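Local coordinates for protein type C neurotoxin (PDB 3PME) that probably binds nerve-cell membranes through gangliosides and phosphatidylethanolamine, as the receptor binding domain of a botulinum C/D mosaic neurotoxin, at residues 229-234 with 273-278; 287-292 with 344-349; 306-311 with 338-343; 365-370 with 399-404. All blocks are in the same frame, centred on the assembly; numbering follows the deposited sequence.

Contact 1: 229-234 with 273-278; sequences NPLKFD and ITIKSA
This is a loop-on-strand contact in the C-terminal receptor binding half of the chain. The loop 229-234, which follows helix 207-218, meets strand 273-277 nearly at a right angle. One direct backbone bond fixes the crossing. D234 N gives its hydrogen to I275 O at 2.9 Å, almost straight at 169° and in the carbonyl plane. A water completes the join, donating to K232 O and accepting from I275 N. The F233 ring leans over the end of the strand. Its CG lies anti to the carbonyl carbon, and S277 CB sits over one face, 3.8 Å from the ring centroid, in a CH-pi contact. L231 reaches inward with CD2, which touches I275 CD1 at 3.7 Å. These two side chains cross at about a right angle, and F405 packs on both. On the outer side K276 bends at chi2 (-71°), and its NZ forms a salt bridge with D234 OD1 at 3.0 Å. The ammonium nitrogen comes from above the carboxylate plane. D234 OD2 is held by Y284 N, so both carboxylate oxygens have partners. The contact ties this loop to strand 273-277 in what is probably the beta-trefoil of a clostridial neurotoxin receptor binding domain.

Contact 2: 287-292 with 344-349; sequences ILNGDD and SIKNIV
The tight part of this contact is backbone to backbone. The loop 287-292 contains a type II turn from L288 to D291 and lies against strand 343-347. G290 N bonds to I345 O at 2.7 Å, and I345 N returns a bond to D291 O at 3.2 Å. Both donors approach nearly along the C=O axis. D292 then pairs with S344 as an antiparallel non-hydrogen-bonded pair. On the buried side I287 CG2 meets I345 CG2 at 3.8 Å, the two side chains crossing at about a right angle. The backbone angles of G290 (phi 90°) call for glycine.

The outer side is looser. N289 is exposed, with CG anti to the backbone N (chi1 -178°). Its OD1 takes the hydrogen of N347 N at 3.0 Å, with the donor above the amide carbonyl plane. K346 lies beside this amide and then runs out, extended, away from the loop. A water joins G290 O to S344 OG.

The turn is tied internally by D291 OD2, which accepts from L288 N at 2.8 Å and also forms a salt bridge with K281. The contact rests mostly on backbone bonds, and an asparagine side chain accepts one more strand N-H beyond them.

Contact 3: 306-311 with 338-343; sequences IIRDTD and YGIGIF
Polar contacts are few. R308 N donates to I340 O at 3.1 Å and 174°, from above the carbonyl plane. A water sits 2.7 Å from I306 O and from G341 O and bridges them, though it has more acceptors in reach than protons. Within its own segment, R308 bends at chi3 (80°) and grips D309 O side-on. NE is 2.9 Å from D309 O, and NH1 makes a longer bond to the same atom. The oxygen lies in the guanidinium plane, so the two bonds fix how the flat group is turned. Y327 adds a cation-pi partner.

The place in the fold is the end of strand 302-308, where the loop leading into strand 343-347 closes on it. This is consistent with the beta-trefoil fold of clostridial neurotoxin C-terminal receptor binding domains.

Apolar packing centres on I340. CD1 lies over one face of the guanidinium and touches R308 CB at 3.9 Å. CG2 meets I307 CG2 at 3.9 Å, the side chains crossing obliquely.

Close carbon-oxygen contacts complete the join. I340 CG1, anti to the backbone N (chi1 -170°), lies 3.0 Å from R308 O. G341 CA comes 3.5 Å from I306 O, so the backbones pack closely. The F343 ring turns its edge to I306 O.

Contact 4: 365-370 with 399-404; sequences NTMLLA and TSSFWK
A 3-10 segment, 399-401, and the start of strand 403-406 pack on strand 366-373 in what is probably the beta-trefoil part of this receptor binding domain. The contact is buried, and the two segments run about 104° apart. W403 makes the largest share. Its CG lies anti to the carbonyl carbon, which brings the indole edge to the strand. NE1 donates to L368 O at 3.1 Å and 167°. The oxygen lies in the indole plane, but the donor stands well above the carbonyl plane. The six-membered part of the ring runs on along the strand, with CZ2 3.6 Å from L369 C and CH2 4.0 Å from A370 CB.

A second bond crosses next to it. A370 N donates to S400 O at 3.0 Å, in the carbonyl plane.

M367 bends at chi3 (63°) and brings CE to S401 CB at 3.5 Å, tighter than usual for two carbons. The hydroxyl of S401 is engaged elsewhere, with S398 O and Q357 NE2, and S400 OG bonds to S398 OG.

A water lies between the segments, 2.7 Å from L368 O and from S401 O. Each geometry suits donation, but it has more acceptors in reach than protons. Backbone oxygens inside this buried contact are thus satisfied: S400 O takes A370 N and N241 ND2, and L368 O takes the indole N-H, with the water beside it.

How the contacts relate
All four contacts reach the same antiparallel sheet in the C-terminal half. Contact 4 is the buried one, contacts 1 and 3 are partly buried, and contact 2 is at the surface. Contacts 1 and 2 are neighbours: L231 O lies 2.9 Å from I287 N, a probable hydrogen bond. Contacts 2 and 3 share strand 343-347, contact 3 at its start and contact 2 along it. I348 of contact 2 packs on F402 of contact 4, and F343 of contact 3 on L368 of contact 4. Contact 2 uses backbone and amide bonds. Contact 1 adds a cross-segment salt bridge at its outer edge, whereas contact 4 uses an indole N-H and packing.

Contact 1: 229-234 with 273-278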
loop_
_atom_site.group_PDB
_atom_site.type_symbol
_atom_site.label_atom_id
_atom_site.label_comp_id
_atom_site.label_asym_id
_atom_site.label_seq_id
_atom_site.Cartn_x
_atom_site.Cartn_y
_atom_site.Cartn_z
ATOM N N ASN A 229 0.151 2.909 2.651
ATOM C CA ASN A 229 0.745 4.056 3.339
ATOM C C ASN A 229 1.214 3.613 4.728
ATOM O O ASN A 229 0.699 2.637 5.278
ATOM C CB ASN A 229 -0.293 5.159 3.575
ATOM C CG ASN A 229 -1.028 5.581 2.321
ATOM O OD1 ASN A 229 -0.431 5.774 1.262
ATOM N ND2 ASN A 229 -2.345 5.756 2.443
ATOM N N PRO A 230 2.158 4.352 5.334
ATOM C CA PRO A 230 2.493 4.043 6.730
ATOM C C PRO A 230 1.280 4.181 7.642
ATOM O O PRO A 230 0.525 5.163 7.531
ATOM C CB PRO A 230 3.539 5.107 7.077
ATOM C CG PRO A 230 4.197 5.389 5.727
ATOM C CD PRO A 230 3.042 5.383 4.770
ATOM N N LEU A 231 1.109 3.201 8.522
ATOM C CA LEU A 231 0.076 3.244 9.558
ATOM C C LEU A 231 0.553 4.216 10.624
ATOM O O LEU A 231 1.748 4.267 10.927
ATOM C CB LEU A 231 -0.123 1.839 10.138
ATOM C CG LEU A 231 -1.443 1.615 10.879
ATOM C CD1 LEU A 231 -2.593 1.478 9.874
ATOM C CD2 LEU A 231 -1.342 0.384 11.750
ATOM N N LYS A 232 -0.367 5.007 11.171
ATOM C CA LYS A 232 -0.003 6.035 12.142
ATOM C C LYS A 232 -0.873 5.970 13.378
ATOM O O LYS A 232 -2.051 5.640 13.309
ATOM C CB LYS A 232 -0.154 7.426 11.532
ATOM C CG LYS A 232 0.773 7.708 10.346
ATOM C CD LYS A 232 0.405 9.012 9.638
ATOM C CE LYS A 232 -0.932 8.889 8.912
ATOM N NZ LYS A 232 -1.247 10.099 8.083
ATOM N N PHE A 233 -0.284 6.331 14.507
ATOM C CA PHE A 233 -1.070 6.533 15.710
ATOM C C PHE A 233 -2.090 7.661 15.513
ATOM O O PHE A 233 -1.870 8.562 14.708
ATOM C CB PHE A 233 -0.141 6.820 16.882
ATOM C CG PHE A 233 0.694 5.646 17.273
ATOM C CD1 PHE A 233 0.117 4.534 17.872
ATOM C CD2 PHE A 233 2.052 5.636 17.023
ATOM C CE1 PHE A 233 0.889 3.441 18.226
ATOM C CE2 PHE A 233 2.836 4.544 17.365
ATOM C CZ PHE A 233 2.260 3.443 17.964
ATOM N N ASP A 234 -3.210 7.587 16.232
ATOM C CA ASP A 234 -4.272 8.620 16.180
ATOM C C ASP A 234 -5.177 8.688 14.946
ATOM O O ASP A 234 -6.332 9.110 15.035
ATOM C CB ASP A 234 -3.697 10.005 16.445
ATOM C CG ASP A 234 -3.114 10.117 17.810
ATOM O OD1 ASP A 234 -3.867 10.500 18.740
ATOM O OD2 ASP A 234 -1.915 9.809 17.969
ATOM N N ILE A 273 -11.784 3.030 14.404
ATOM C CA ILE A 273 -10.953 3.049 15.597
ATOM C C ILE A 273 -9.758 3.992 15.430
ATOM O O ILE A 273 -9.458 4.452 14.323
ATOM C CB ILE A 273 -10.497 1.620 15.986
ATOM C CG1 ILE A 273 -9.757 0.916 14.832
ATOM C CG2 ILE A 273 -11.707 0.793 16.417
ATOM C CD1 ILE A 273 -8.328 1.411 14.626
ATOM N N THR A 274 -9.096 4.315 16.535
ATOM C CA THR A 274 -7.776 4.924 16.473
ATOM C C THR A 274 -6.819 4.049 17.272
ATOM O O THR A 274 -7.237 3.280 18.131
ATOM C CB THR A 274 -7.744 6.342 17.004
ATOM O OG1 THR A 274 -8.171 6.332 18.370
ATOM C CG2 THR A 274 -8.673 7.237 16.193
ATOM N N ILE A 275 -5.535 4.129 16.943
ATOM C CA ILE A 275 -4.535 3.311 17.613
ATOM C C ILE A 275 -3.678 4.212 18.483
ATOM O O ILE A 275 -3.240 5.287 18.043
ATOM C CB ILE A 275 -3.654 2.542 16.594
ATOM C CG1 ILE A 275 -4.537 1.748 15.630
ATOM C CG2 ILE A 275 -2.681 1.615 17.321
ATOM C CD1 ILE A 275 -3.765 1.124 14.465
ATOM N N LYS A 276 -3.472 3.790 19.724
ATOM C CA LYS A 276 -2.696 4.563 20.681
ATOM C C LYS A 276 -1.433 3.811 21.073
ATOM O O LYS A 276 -1.415 2.586 21.113
ATOM C CB LYS A 276 -3.531 4.850 21.936
ATOM C CG LYS A 276 -4.848 5.565 21.673
ATOM C CD LYS A 276 -4.591 6.990 21.271
ATOM C CE LYS A 276 -5.868 7.794 21.176
ATOM N NZ LYS A 276 -5.548 9.193 20.790
ATOM N N SER A 277 -0.363 4.549 21.345
ATOM C CA SER A 277 0.898 3.927 21.727
ATOM C C SER A 277 0.927 3.605 23.214
ATOM O O SER A 277 0.638 4.470 24.042
ATOM C CB SER A 277 2.064 4.852 21.392
ATOM O OG SER A 277 3.283 4.263 21.810
ATOM N N ALA A 278 1.278 2.367 23.549
ATOM C CA ALA A 278 1.420 1.973 24.949
ATOM C C ALA A 278 2.792 2.362 25.484
ATOM O O ALA A 278 3.089 2.156 26.664
ATOM C CB ALA A 278 1.199 0.483 25.106
HETATM O O HOH W 1 -4.516 5.116 14.575
#

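Contact 2: 287-292 with 344-349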
loop_
_atom_site.group_PDB
_atom_site.type_symbol
_atom_site.label_atom_id
_atom_site.label_comp_id
_atom_site.label_asym_id
_atom_site.label_seq_id
_atom_site.Cartn_x
_atom_site.Cartn_y
_atom_site.Cartn_z
ATOM N N ILE A 287 3.518 3.664 13.088
ATOM C CA ILE A 287 3.415 2.450 13.878
ATOM C C ILE A 287 4.362 1.403 13.314
ATOM O O ILE A 287 4.305 1.069 12.129
ATOM C CB ILE A 287 1.979 1.927 13.903
ATOM C CG1 ILE A 287 1.067 2.989 14.534
ATOM C CG2 ILE A 287 1.907 0.630 14.696
ATOM C CD1 ILE A 287 -0.415 2.623 14.536
ATOM N N LEU A 288 5.245 0.903 14.162
ATOM C CA LEU A 288 6.297 -0.005 13.725
ATOM C C LEU A 288 6.029 -1.444 14.112
ATOM O O LEU A 288 5.334 -1.737 15.076
ATOM C CB LEU A 288 7.647 0.426 14.309
ATOM C CG LEU A 288 8.073 1.853 13.986
ATOM C CD1 LEU A 288 9.495 2.104 14.488
ATOM C CD2 LEU A 288 7.971 2.157 12.494
ATOM N N ASN A 289 6.602 -2.344 13.329
ATOM C CA ASN A 289 6.600 -3.750 13.642
ATOM C C ASN A 289 7.006 -4.041 15.093
ATOM O O ASN A 289 8.097 -3.661 15.535
ATOM C CB ASN A 289 7.546 -4.437 12.646
ATOM C CG ASN A 289 7.603 -5.924 12.827
ATOM O OD1 ASN A 289 6.576 -6.600 12.877
ATOM N ND2 ASN A 289 8.819 -6.455 12.927
ATOM N N GLY A 290 6.117 -4.703 15.834
ATOM C CA GLY A 290 6.353 -5.033 17.227
ATOM C C GLY A 290 5.899 -4.004 18.262
ATOM O O GLY A 290 6.022 -4.239 19.465
ATOM N N ASP A 291 5.392 -2.864 17.812
ATOM C CA ASP A 291 4.946 -1.828 18.752
ATOM C C ASP A 291 3.808 -2.339 19.635
ATOM O O ASP A 291 2.946 -3.096 19.168
ATOM C CB ASP A 291 4.485 -0.566 18.009
ATOM C CG ASP A 291 5.624 0.388 17.675
ATOM O OD1 ASP A 291 6.761 0.152 18.142
ATOM O OD2 ASP A 291 5.368 1.388 16.963
ATOM N N ASP A 292 3.808 -1.911 20.902
ATOM C CA ASP A 292 2.714 -2.183 21.836
ATOM C C ASP A 292 1.690 -1.061 21.700
ATOM O O ASP A 292 2.026 0.120 21.819
ATOM C CB ASP A 292 3.215 -2.210 23.287
ATOM C CG ASP A 292 3.724 -3.583 23.720
ATOM O OD1 ASP A 292 3.839 -4.496 22.875
ATOM O OD2 ASP A 292 3.997 -3.757 24.926
ATOM N N SER A 344 0.173 -6.244 20.611
ATOM C CA SER A 344 1.364 -6.028 19.816
ATOM C C SER A 344 0.964 -6.189 18.361
ATOM O O SER A 344 0.170 -7.064 18.030
ATOM C CB SER A 344 2.423 -7.065 20.169
ATOM O OG SER A 344 3.658 -6.731 19.569
ATOM N N ILE A 345 1.501 -5.346 17.489
ATOM C CA ILE A 345 1.163 -5.453 16.072
ATOM C C ILE A 345 2.401 -5.766 15.235
ATOM O O ILE A 345 3.463 -5.161 15.408
ATOM C CB ILE A 345 0.449 -4.175 15.592
ATOM C CG1 ILE A 345 -0.023 -4.327 14.145
ATOM C CG2 ILE A 345 1.341 -2.950 15.780
ATOM C CD1 ILE A 345 -0.957 -3.201 13.693
ATOM N N LYS A 346 2.263 -6.735 14.340
ATOM C CA LYS A 346 3.411 -7.212 13.579
ATOM C C LYS A 346 3.096 -7.419 12.109
ATOM O O LYS A 346 1.987 -7.793 11.735
ATOM C CB LYS A 346 3.941 -8.515 14.179
ATOM C CG LYS A 346 4.546 -8.342 15.563
ATOM C CD LYS A 346 5.249 -9.607 16.037
ATOM C CE LYS A 346 5.961 -9.371 17.362
ATOM N NZ LYS A 346 6.830 -10.527 17.748
ATOM N N ASN A 347 4.085 -7.172 11.264
ATOM C CA ASN A 347 3.947 -7.535 9.876
ATOM C C ASN A 347 4.029 -9.056 9.762
ATOM O O ASN A 347 4.598 -9.737 10.625
ATOM C CB ASN A 347 4.998 -6.819 9.018
ATOM C CG ASN A 347 4.609 -5.375 8.697
ATOM O OD1 ASN A 347 3.420 -5.039 8.607
ATOM N ND2 ASN A 347 5.607 -4.518 8.512
ATOM N N ILE A 348 3.416 -9.588 8.717
ATOM C CA ILE A 348 3.324 -11.026 8.531
ATOM C C ILE A 348 4.643 -11.564 8.005
ATOM O O ILE A 348 5.094 -11.167 6.935
ATOM C CB ILE A 348 2.150 -11.366 7.601
ATOM C CG1 ILE A 348 0.841 -10.968 8.302
ATOM C CG2 ILE A 348 2.153 -12.843 7.238
ATOM C CD1 ILE A 348 -0.347 -10.922 7.392
ATOM N N VAL A 349 5.267 -12.450 8.782
ATOM C CA VAL A 349 6.613 -12.925 8.467
ATOM C C VAL A 349 6.713 -13.343 6.998
ATOM O O VAL A 349 6.034 -14.270 6.553
ATOM C CB VAL A 349 7.078 -14.060 9.421
ATOM C CG1 VAL A 349 6.228 -15.314 9.247
ATOM C CG2 VAL A 349 8.556 -14.368 9.208
HETATM O O HOH W 2 6.499 -6.977 20.219
#

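Contact 3: 306-311 with 338-343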
loop_
_atom_site.group_PDB
_atom_site.type_symbol
_atom_site.label_atom_id
_atom_site.label_comp_id
_atom_site.label_asym_id
_atom_site.label_seq_id
_atom_site.Cartn_x
_atom_site.Cartn_y
_atom_site.Cartn_z
ATOM N N ILE A 306 -10.532 -0.924 23.592
ATOM C CA ILE A 306 -10.835 -2.323 23.393
ATOM C C ILE A 306 -10.010 -3.176 24.342
ATOM O O ILE A 306 -8.795 -2.990 24.467
ATOM C CB ILE A 306 -10.557 -2.752 21.934
ATOM C CG1 ILE A 306 -11.464 -1.965 20.981
ATOM C CG2 ILE A 306 -10.761 -4.253 21.776
ATOM C CD1 ILE A 306 -11.238 -2.293 19.494
ATOM N N ILE A 307 -10.667 -4.115 25.011
ATOM C CA ILE A 307 -9.956 -5.043 25.877
ATOM C C ILE A 307 -10.325 -6.471 25.542
ATOM O O ILE A 307 -11.367 -6.717 24.951
ATOM C CB ILE A 307 -10.258 -4.791 27.366
ATOM C CG1 ILE A 307 -11.752 -4.986 27.663
ATOM C CG2 ILE A 307 -9.790 -3.392 27.760
ATOM C CD1 ILE A 307 -12.082 -5.115 29.162
ATOM N N ARG A 308 -9.444 -7.390 25.902
ATOM C CA ARG A 308 -9.745 -8.815 25.852
ATOM C C ARG A 308 -10.626 -9.180 27.043
ATOM O O ARG A 308 -10.422 -8.671 28.145
ATOM C CB ARG A 308 -8.440 -9.606 25.936
ATOM C CG ARG A 308 -8.482 -10.975 25.308
ATOM C CD ARG A 308 -7.407 -11.870 25.914
ATOM N NE ARG A 308 -7.875 -12.368 27.197
ATOM C CZ ARG A 308 -7.174 -13.119 28.033
ATOM N NH1 ARG A 308 -7.732 -13.515 29.164
ATOM N NH2 ARG A 308 -5.928 -13.481 27.742
ATOM N N ASP A 309 -11.605 -10.054 26.833
ATOM C CA ASP A 309 -12.377 -10.603 27.945
ATOM C C ASP A 309 -11.455 -11.519 28.755
ATOM O O ASP A 309 -10.548 -12.155 28.203
ATOM C CB ASP A 309 -13.578 -11.387 27.406
ATOM C CG ASP A 309 -14.699 -11.514 28.411
ATOM O OD1 ASP A 309 -14.502 -11.153 29.588
ATOM O OD2 ASP A 309 -15.786 -11.980 28.017
ATOM N N THR A 310 -11.663 -11.571 30.067
ATOM C CA THR A 310 -10.857 -12.406 30.957
ATOM C C THR A 310 -11.268 -13.879 30.876
ATOM O O THR A 310 -10.436 -14.775 31.025
ATOM C CB THR A 310 -10.985 -11.922 32.419
ATOM O OG1 THR A 310 -12.355 -11.978 32.801
ATOM C CG2 THR A 310 -10.513 -10.482 32.542
ATOM N N ASP A 311 -12.553 -14.127 30.647
ATOM C CA ASP A 311 -13.034 -15.499 30.482
ATOM C C ASP A 311 -13.388 -15.806 29.027
ATOM O O ASP A 311 -13.665 -14.894 28.242
ATOM C CB ASP A 311 -14.223 -15.774 31.404
ATOM C CG ASP A 311 -13.802 -15.954 32.857
ATOM O OD1 ASP A 311 -12.580 -16.018 33.125
ATOM O OD2 ASP A 311 -14.691 -16.040 33.729
ATOM N N TYR A 338 -3.953 -0.196 30.591
ATOM C CA TYR A 338 -4.340 -1.460 31.212
ATOM C C TYR A 338 -3.841 -2.656 30.399
ATOM O O TYR A 338 -4.100 -2.753 29.202
ATOM C CB TYR A 338 -5.860 -1.530 31.356
ATOM C CG TYR A 338 -6.430 -0.497 32.294
ATOM C CD1 TYR A 338 -6.470 -0.730 33.660
ATOM C CD2 TYR A 338 -6.924 0.708 31.815
ATOM C CE1 TYR A 338 -6.990 0.205 34.526
ATOM C CE2 TYR A 338 -7.450 1.652 32.680
ATOM C CZ TYR A 338 -7.476 1.394 34.031
ATOM O OH TYR A 338 -7.999 2.326 34.898
ATOM N N GLY A 339 -3.138 -3.571 31.059
ATOM C CA GLY A 339 -2.540 -4.709 30.376
ATOM C C GLY A 339 -3.505 -5.495 29.504
ATOM O O GLY A 339 -3.150 -5.962 28.415
ATOM N N ILE A 340 -4.730 -5.640 29.986
ATOM C CA ILE A 340 -5.757 -6.423 29.301
ATOM C C ILE A 340 -6.131 -5.806 27.945
ATOM O O ILE A 340 -6.707 -6.480 27.086
ATOM C CB ILE A 340 -7.020 -6.604 30.206
ATOM C CG1 ILE A 340 -7.994 -7.620 29.609
ATOM C CG2 ILE A 340 -7.726 -5.280 30.426
ATOM C CD1 ILE A 340 -7.570 -9.060 29.732
ATOM N N GLY A 341 -5.784 -4.536 27.756
ATOM C CA GLY A 341 -6.057 -3.829 26.512
ATOM C C GLY A 341 -4.814 -3.455 25.723
ATOM O O GLY A 341 -4.867 -2.607 24.834
ATOM N N ILE A 342 -3.683 -4.066 26.053
ATOM C CA ILE A 342 -2.461 -3.806 25.303
ATOM C C ILE A 342 -2.186 -4.969 24.367
ATOM O O ILE A 342 -2.260 -6.135 24.764
ATOM C CB ILE A 342 -1.272 -3.548 26.248
ATOM C CG1 ILE A 342 -1.512 -2.233 27.002
ATOM C CG2 ILE A 342 0.029 -3.470 25.465
ATOM C CD1 ILE A 342 -0.535 -1.953 28.129
ATOM N N PHE A 343 -1.898 -4.626 23.116
ATOM C CA PHE A 343 -1.665 -5.585 22.053
ATOM C C PHE A 343 -0.335 -5.280 21.377
ATOM O O PHE A 343 0.227 -4.195 21.550
ATOM C CB PHE A 343 -2.813 -5.509 21.028
ATOM C CG PHE A 343 -4.155 -5.848 21.607
ATOM C CD1 PHE A 343 -4.610 -7.162 21.635
ATOM C CD2 PHE A 343 -4.950 -4.857 22.170
ATOM C CE1 PHE A 343 -5.851 -7.478 22.188
ATOM C CE2 PHE A 343 -6.187 -5.156 22.719
ATOM C CZ PHE A 343 -6.642 -6.467 22.735
HETATM O O HOH W 3 -6.876 -1.374 23.536
#

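Contact 4: 365-370 with 399-404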
loop_
_atom_site.group_PDB
_atom_site.type_symbol
_atom_site.label_atom_id
_atom_site.label_comp_id
_atom_site.label_asym_id
_atom_site.label_seq_id
_atom_site.Cartn_x
_atom_site.Cartn_y
_atom_site.Cartn_z
ATOM N N ASN A 365 -0.585 -16.135 25.781
ATOM C CA ASN A 365 -0.295 -15.619 24.458
ATOM C C ASN A 365 -1.469 -15.871 23.536
ATOM O O ASN A 365 -1.873 -17.016 23.328
ATOM C CB ASN A 365 0.968 -16.261 23.877
ATOM C CG ASN A 365 2.232 -15.767 24.554
ATOM O OD1 ASN A 365 3.074 -16.559 24.976
ATOM N ND2 ASN A 365 2.365 -14.455 24.669
ATOM N N THR A 366 -2.028 -14.798 22.988
ATOM C CA THR A 366 -3.117 -14.943 22.034
ATOM C C THR A 366 -2.846 -14.174 20.755
ATOM O O THR A 366 -1.971 -13.298 20.695
ATOM C CB THR A 366 -4.453 -14.443 22.598
ATOM O OG1 THR A 366 -4.332 -13.064 22.948
ATOM C CG2 THR A 366 -4.879 -15.248 23.836
ATOM N N MET A 367 -3.623 -14.505 19.734
ATOM C CA MET A 367 -3.574 -13.810 18.458
ATOM C C MET A 367 -4.998 -13.468 18.085
ATOM O O MET A 367 -5.904 -14.272 18.295
ATOM C CB MET A 367 -2.966 -14.697 17.364
ATOM C CG MET A 367 -2.850 -13.972 16.025
ATOM S SD MET A 367 -2.053 -14.908 14.708
ATOM C CE MET A 367 -3.187 -16.250 14.555
ATOM N N LEU A 368 -5.222 -12.286 17.527
ATOM C CA LEU A 368 -6.570 -11.939 17.101
ATOM C C LEU A 368 -6.917 -12.585 15.764
ATOM O O LEU A 368 -6.108 -12.585 14.819
ATOM C CB LEU A 368 -6.748 -10.428 16.993
ATOM C CG LEU A 368 -6.473 -9.612 18.249
ATOM C CD1 LEU A 368 -6.952 -8.176 18.040
ATOM C CD2 LEU A 368 -7.169 -10.241 19.432
ATOM N N LEU A 369 -8.115 -13.149 15.685
ATOM C CA LEU A 369 -8.638 -13.580 14.395
ATOM C C LEU A 369 -10.136 -13.314 14.309
ATOM O O LEU A 369 -10.755 -12.891 15.289
ATOM C CB LEU A 369 -8.290 -15.047 14.109
ATOM C CG LEU A 369 -8.716 -16.107 15.117
ATOM C CD1 LEU A 369 -10.197 -16.425 15.002
ATOM C CD2 LEU A 369 -7.913 -17.378 14.894
ATOM N N ALA A 370 -10.717 -13.525 13.135
ATOM C CA ALA A 370 -12.158 -13.366 12.987
ATOM C C ALA A 370 -12.755 -14.630 12.386
ATOM O O ALA A 370 -12.196 -15.213 11.462
ATOM C CB ALA A 370 -12.489 -12.155 12.120
ATOM N N THR A 399 -5.756 -16.522 6.601
ATOM C CA THR A 399 -6.172 -15.147 6.324
ATOM C C THR A 399 -7.121 -14.637 7.413
ATOM O O THR A 399 -7.268 -13.435 7.583
ATOM C CB THR A 399 -6.817 -14.968 4.933
ATOM O OG1 THR A 399 -7.948 -15.836 4.803
ATOM C CG2 THR A 399 -5.798 -15.271 3.839
ATOM N N SER A 400 -7.742 -15.546 8.160
ATOM C CA SER A 400 -8.567 -15.139 9.291
ATOM C C SER A 400 -7.770 -14.383 10.362
ATOM O O SER A 400 -8.363 -13.715 11.217
ATOM C CB SER A 400 -9.294 -16.338 9.914
ATOM O OG SER A 400 -8.410 -17.146 10.666
ATOM N N SER A 401 -6.437 -14.497 10.329
ATOM C CA SER A 401 -5.574 -13.780 11.278
ATOM C C SER A 401 -5.018 -12.474 10.730
ATOM O O SER A 401 -4.255 -11.780 11.420
ATOM C CB SER A 401 -4.400 -14.653 11.713
ATOM O OG SER A 401 -3.450 -14.742 10.650
ATOM N N PHE A 402 -5.363 -12.147 9.487
ATOM C CA PHE A 402 -4.830 -10.955 8.839
ATOM C C PHE A 402 -5.775 -9.772 9.019
ATOM O O PHE A 402 -6.963 -9.886 8.738
ATOM C CB PHE A 402 -4.611 -11.188 7.338
ATOM C CG PHE A 402 -3.597 -12.268 7.007
ATOM C CD1 PHE A 402 -2.838 -12.886 7.995
ATOM C CD2 PHE A 402 -3.406 -12.648 5.686
ATOM C CE1 PHE A 402 -1.914 -13.876 7.667
ATOM C CE2 PHE A 402 -2.481 -13.634 5.349
ATOM C CZ PHE A 402 -1.740 -14.243 6.336
ATOM N N TRP A 403 -5.226 -8.640 9.462
ATOM C CA TRP A 403 -6.014 -7.418 9.664
ATOM C C TRP A 403 -5.530 -6.278 8.787
ATOM O O TRP A 403 -4.331 -6.139 8.535
ATOM C CB TRP A 403 -5.959 -6.988 11.137
ATOM C CG TRP A 403 -6.462 -8.067 12.032
ATOM C CD1 TRP A 403 -5.737 -9.085 12.571
ATOM C CD2 TRP A 403 -7.818 -8.282 12.429
ATOM N NE1 TRP A 403 -6.554 -9.916 13.298
ATOM C CE2 TRP A 403 -7.838 -9.440 13.236
ATOM C CE3 TRP A 403 -9.015 -7.601 12.193
ATOM C CZ2 TRP A 403 -9.010 -9.936 13.798
ATOM C CZ3 TRP A 403 -10.187 -8.096 12.773
ATOM C CH2 TRP A 403 -10.169 -9.250 13.552
ATOM N N LYS A 404 -6.475 -5.459 8.332
ATOM C CA LYS A 404 -6.143 -4.281 7.536
ATOM C C LYS A 404 -6.833 -3.070 8.138
ATOM O O LYS A 404 -7.804 -3.203 8.896
ATOM C CB LYS A 404 -6.551 -4.453 6.072
ATOM C CG LYS A 404 -5.800 -5.555 5.338
ATOM C CD LYS A 404 -6.235 -5.570 3.879
ATOM C CE LYS A 404 -5.335 -6.447 3.032
ATOM N NZ LYS A 404 -5.643 -6.292 1.588
HETATM O O HOH W 4 -3.754 -11.418 14.047
#